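PDB 4X7R: TarM from Staphylococcus aureus subsp. aureus 21178, which is a glycosyltransferase-family protein of the GT-B fold, with two Rossmann-like parallel-sheet domains and a large antiparallel sheet inserted in its N-terminal half. Local coordinates for residues S93-N98 and R140-S145; Q166-Y169 and P175-S178. The protein carries 1 engineered substitution. All blocks are in the same frame, centred on the assembly; numbering follows the deposited sequence.

Interaction 1. Residues S93-N98 and R140-S145; sequences SERLKN and RIERFS
The ionic part of this contact is a salt bridge between Arg95 of helix 86-95 and Glu142 on strand 139-147. A single carboxylate oxygen takes both bonds: Glu142 OE2 accepts from Arg95 NH1, at 2.5 Å, so short that the exact length is doubtful, and from Arg95 NH2 at 2.8 Å. The forked grip lies at the guanidinium edge, with OE2 close to the plane of that group. The carboxylate itself is turned by 66°, and NH2 meets OE2 from above its plane. The Arg95 chain, bent at chi3 (73°), and the Glu142 chain, extended beyond CG, together bridge backbones whose nearest CA atoms, those of Arg95 and Glu142, are 12.6 Å apart.

The strand belongs to the long antiparallel sheet, and a classic beta bulge interrupts it here: Ile141 and Glu142 together face Phe134 on the adjoining strand 129-136. Phe134 also makes a cation-pi contact with Arg95.

Looser packing surrounds the ion pair. Ile141 CD1 lies 4.0 Å from Arg95 NH2, near the guanidinium plane, while Arg95 NH1 sits 4.1 Å from Phe144 CE1 at the edge of the phenylalanine ring. Phe144 also packs on Leu88 and Ile92 of helix 86-95.

Interaction 2. Residues Q166-Y169 and P175-S178; sequences QVFY and PYIS
A chi1 of 64° sets CG of Tyr176 between its own backbone N and carbonyl carbon, and the ring thereby swings over to the neighbouring strand, where CZ packs 3.6 Å from Phe168 CB. Phe168 CG stands anti to the carbonyl carbon (chi1 -62°), which sets the ring beside Ile177; Phe168 CD2 is 3.9 Å from Ile177 CG2. Tyr43 stacks on the Phe168 ring and Phe70 meets it edge-to-face.

The backbones form the beta hairpin of strands 163-169 and 175-182, antiparallel neighbours in the large sheet. Phe168 and Ile177 are a hydrogen-bonded pair: Phe168 N donates to Ile177 O at 2.8 Å and a nearly straight 173°. Val167 with Ser178 and Tyr169 with Pro175 are non-hydrogen-bonded pairs. Between Phe168 and Tyr169 the register slips by one residue, a beta bulge that leaves Tyr176 as the extra residue; its N still donates to Phe168 O at 2.9 Å.

On the face shared by Val167, Tyr169 and Pro175, the proline touches both partners. Val167 lies side by side with it, CG1 3.6 Å from Pro175 CB, whereas Tyr169 crosses it at an angle, CD2 3.9 Å from Pro175 CD. Near the turn, a water in the plane of the Tyr176 ring bridges the strands, donating to Tyr169 O at 2.8 Å and hydrogen-bonded to Tyr176 OH.

How the interactions relate
From the N terminus, helix 86-95 leads into the ten-stranded antiparallel sheet. Interaction 1 closes a loop of 41 intervening residues, mostly strand, by bringing Arg95 of that helix to strand 139-147. The chain then runs through strand 150-157 before interaction 2 closes a much shorter loop of five residues, the hairpin turn between strands 163-169 and 175-182. The two closures are in series, neither nesting nor crossing, so that one sheet takes part in both a long-range and a local closure. Their centres are about 17 Å apart, yet they touch where Phe144 CE2 packs 4.2 Å from Tyr169 OH, across strand 150-157.

Interaction 1. Residues S93-N98 and R140-S145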
# COMPACT_ATOMS: atom_id res chain seq x y z
N SER A 93 30.22 -18.20 14.17
CA SER A 93 31.01 -18.02 15.39
C SER A 93 32.49 -18.34 15.16
O SER A 93 33.34 -17.62 15.69
CB SER A 93 30.49 -18.91 16.52
OG SER A 93 29.10 -18.73 16.73
N GLU A 94 32.79 -19.41 14.40
CA GLU A 94 34.16 -19.84 14.11
C GLU A 94 34.94 -18.82 13.29
O GLU A 94 36.13 -18.66 13.51
CB GLU A 94 34.22 -21.22 13.43
CG GLU A 94 33.94 -22.42 14.34
CD GLU A 94 34.70 -22.54 15.64
OE1 GLU A 94 35.92 -22.24 15.66
OE2 GLU A 94 34.08 -22.97 16.65
N ARG A 95 34.26 -18.13 12.36
CA ARG A 95 34.85 -17.11 11.50
C ARG A 95 35.23 -15.85 12.28
O ARG A 95 36.06 -15.07 11.82
CB ARG A 95 33.91 -16.75 10.34
CG ARG A 95 33.67 -17.92 9.39
CD ARG A 95 32.54 -17.62 8.43
NE ARG A 95 32.94 -16.65 7.41
CZ ARG A 95 32.20 -16.33 6.36
NH1 ARG A 95 31.01 -16.89 6.18
NH2 ARG A 95 32.63 -15.44 5.48
N LEU A 96 34.60 -15.65 13.46
CA LEU A 96 34.87 -14.52 14.34
C LEU A 96 35.82 -14.93 15.49
O LEU A 96 36.22 -14.07 16.27
CB LEU A 96 33.56 -13.94 14.89
CG LEU A 96 32.63 -13.27 13.86
CD1 LEU A 96 31.23 -13.14 14.41
CD2 LEU A 96 33.17 -11.92 13.43
N LYS A 97 36.17 -16.23 15.57
CA LYS A 97 37.09 -16.74 16.58
C LYS A 97 38.50 -16.31 16.19
O LYS A 97 38.85 -16.31 15.00
CB LYS A 97 36.99 -18.28 16.69
CG LYS A 97 37.46 -18.82 18.03
CD LYS A 97 37.57 -20.35 18.02
CE LYS A 97 38.38 -20.86 19.18
NZ LYS A 97 38.44 -22.34 19.20
N ASN A 98 39.30 -15.91 17.19
CA ASN A 98 40.67 -15.43 17.02
C ASN A 98 40.74 -14.13 16.18
O ASN A 98 41.52 -14.02 15.23
CB ASN A 98 41.63 -16.55 16.55
CG ASN A 98 41.84 -17.66 17.56
OD1 ASN A 98 41.94 -17.43 18.78
ND2 ASN A 98 41.97 -18.89 17.08
N ARG A 140 33.60 -6.55 0.85
CA ARG A 140 32.43 -7.23 1.43
C ARG A 140 31.97 -8.37 0.52
O ARG A 140 31.56 -8.13 -0.61
CB ARG A 140 31.28 -6.24 1.73
CG ARG A 140 30.00 -6.93 2.23
CD ARG A 140 28.97 -5.97 2.78
NE ARG A 140 28.34 -5.14 1.76
CZ ARG A 140 27.29 -4.36 1.97
NH1 ARG A 140 26.71 -4.33 3.16
NH2 ARG A 140 26.78 -3.64 0.98
N ILE A 141 32.06 -9.61 1.02
CA ILE A 141 31.63 -10.78 0.26
C ILE A 141 30.17 -11.16 0.58
O ILE A 141 29.38 -11.47 -0.32
CB ILE A 141 32.64 -11.95 0.37
CG1 ILE A 141 32.91 -12.36 1.83
CG2 ILE A 141 33.95 -11.58 -0.36
CD1 ILE A 141 33.58 -13.71 2.04
N GLU A 142 29.79 -11.09 1.88
CA GLU A 142 28.45 -11.46 2.30
C GLU A 142 27.87 -10.72 3.48
O GLU A 142 28.60 -10.13 4.28
CB GLU A 142 28.35 -12.98 2.51
CG GLU A 142 29.40 -13.53 3.43
CD GLU A 142 29.68 -14.99 3.23
OE1 GLU A 142 29.42 -15.53 2.13
OE2 GLU A 142 30.19 -15.62 4.19
N ARG A 143 26.54 -10.79 3.61
CA ARG A 143 25.79 -10.24 4.72
C ARG A 143 24.77 -11.25 5.23
O ARG A 143 23.90 -11.67 4.46
CB ARG A 143 25.09 -8.92 4.33
CG ARG A 143 24.01 -8.48 5.33
CD ARG A 143 23.40 -7.13 5.01
NE ARG A 143 24.32 -6.08 5.44
CZ ARG A 143 23.99 -4.80 5.63
NH1 ARG A 143 22.74 -4.40 5.43
NH2 ARG A 143 24.90 -3.93 6.04
N PHE A 144 24.83 -11.56 6.53
CA PHE A 144 23.83 -12.36 7.22
C PHE A 144 22.93 -11.37 8.01
O PHE A 144 23.44 -10.56 8.80
CB PHE A 144 24.48 -13.37 8.19
CG PHE A 144 25.20 -14.50 7.50
CD1 PHE A 144 26.55 -14.38 7.16
CD2 PHE A 144 24.54 -15.69 7.19
CE1 PHE A 144 27.21 -15.42 6.51
CE2 PHE A 144 25.22 -16.74 6.57
CZ PHE A 144 26.55 -16.60 6.23
N SER A 145 21.61 -11.46 7.78
CA SER A 145 20.59 -10.65 8.43
C SER A 145 19.83 -11.50 9.45
O SER A 145 19.40 -12.62 9.13
CB SER A 145 19.64 -10.05 7.40
OG SER A 145 20.40 -9.28 6.49

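Interaction 2. Residues Q166-Y169 and P175-S178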
# COMPACT_ATOMS: atom_id res chain seq x y z
N GLN A 166 20.95 -14.24 -3.17
CA GLN A 166 20.26 -14.28 -1.88
C GLN A 166 19.86 -15.68 -1.53
O GLN A 166 19.45 -16.45 -2.40
CB GLN A 166 18.98 -13.42 -1.82
CG GLN A 166 19.20 -11.98 -2.19
CD GLN A 166 17.90 -11.27 -2.15
OE1 GLN A 166 16.90 -11.72 -2.73
NE2 GLN A 166 17.89 -10.15 -1.45
N VAL A 167 19.94 -15.97 -0.23
CA VAL A 167 19.49 -17.23 0.38
C VAL A 167 18.52 -16.84 1.52
O VAL A 167 18.85 -15.96 2.32
CB VAL A 167 20.67 -18.10 0.88
CG1 VAL A 167 20.18 -19.41 1.46
CG2 VAL A 167 21.70 -18.34 -0.24
N PHE A 168 17.35 -17.48 1.57
CA PHE A 168 16.38 -17.27 2.64
C PHE A 168 16.40 -18.47 3.57
O PHE A 168 16.43 -19.60 3.08
CB PHE A 168 14.97 -17.03 2.07
CG PHE A 168 14.88 -15.80 1.20
CD1 PHE A 168 15.39 -14.58 1.63
CD2 PHE A 168 14.19 -15.83 0.00
CE1 PHE A 168 15.28 -13.43 0.84
CE2 PHE A 168 14.05 -14.67 -0.77
CZ PHE A 168 14.62 -13.48 -0.36
N TYR A 169 16.33 -18.23 4.90
CA TYR A 169 16.40 -19.26 5.93
C TYR A 169 15.13 -19.30 6.73
O TYR A 169 14.57 -18.24 7.07
CB TYR A 169 17.60 -19.01 6.87
CG TYR A 169 18.93 -19.02 6.17
CD1 TYR A 169 19.42 -17.87 5.56
CD2 TYR A 169 19.73 -20.16 6.14
CE1 TYR A 169 20.64 -17.86 4.91
CE2 TYR A 169 20.97 -20.17 5.51
CZ TYR A 169 21.42 -19.01 4.89
OH TYR A 169 22.62 -19.01 4.23
N PRO A 175 18.22 -23.16 4.96
CA PRO A 175 17.87 -22.47 3.68
C PRO A 175 16.73 -23.17 2.97
O PRO A 175 16.71 -24.40 2.94
CB PRO A 175 19.15 -22.55 2.85
CG PRO A 175 19.93 -23.71 3.45
CD PRO A 175 19.53 -23.84 4.88
N TYR A 176 15.78 -22.38 2.38
CA TYR A 176 14.61 -22.95 1.70
C TYR A 176 14.44 -22.45 0.27
O TYR A 176 13.79 -23.11 -0.53
CB TYR A 176 13.30 -22.82 2.55
CG TYR A 176 12.85 -21.40 2.83
CD1 TYR A 176 13.40 -20.67 3.88
CD2 TYR A 176 11.93 -20.76 2.00
CE1 TYR A 176 13.00 -19.36 4.14
CE2 TYR A 176 11.52 -19.45 2.25
CZ TYR A 176 12.08 -18.75 3.30
OH TYR A 176 11.69 -17.46 3.58
N ILE A 177 15.05 -21.29 -0.03
CA ILE A 177 15.08 -20.63 -1.34
C ILE A 177 16.46 -19.97 -1.49
O ILE A 177 16.94 -19.34 -0.54
CB ILE A 177 13.93 -19.56 -1.52
CG1 ILE A 177 12.56 -20.21 -1.65
CG2 ILE A 177 14.19 -18.65 -2.75
CD1 ILE A 177 11.42 -19.25 -1.72
N SER A 178 17.08 -20.12 -2.69
CA SER A 178 18.33 -19.48 -3.10
C SER A 178 18.04 -18.89 -4.47
O SER A 178 17.27 -19.49 -5.22
CB SER A 178 19.49 -20.47 -3.18
OG SER A 178 19.25 -21.45 -4.17
O HOH W 1 13.29 -16.32 5.46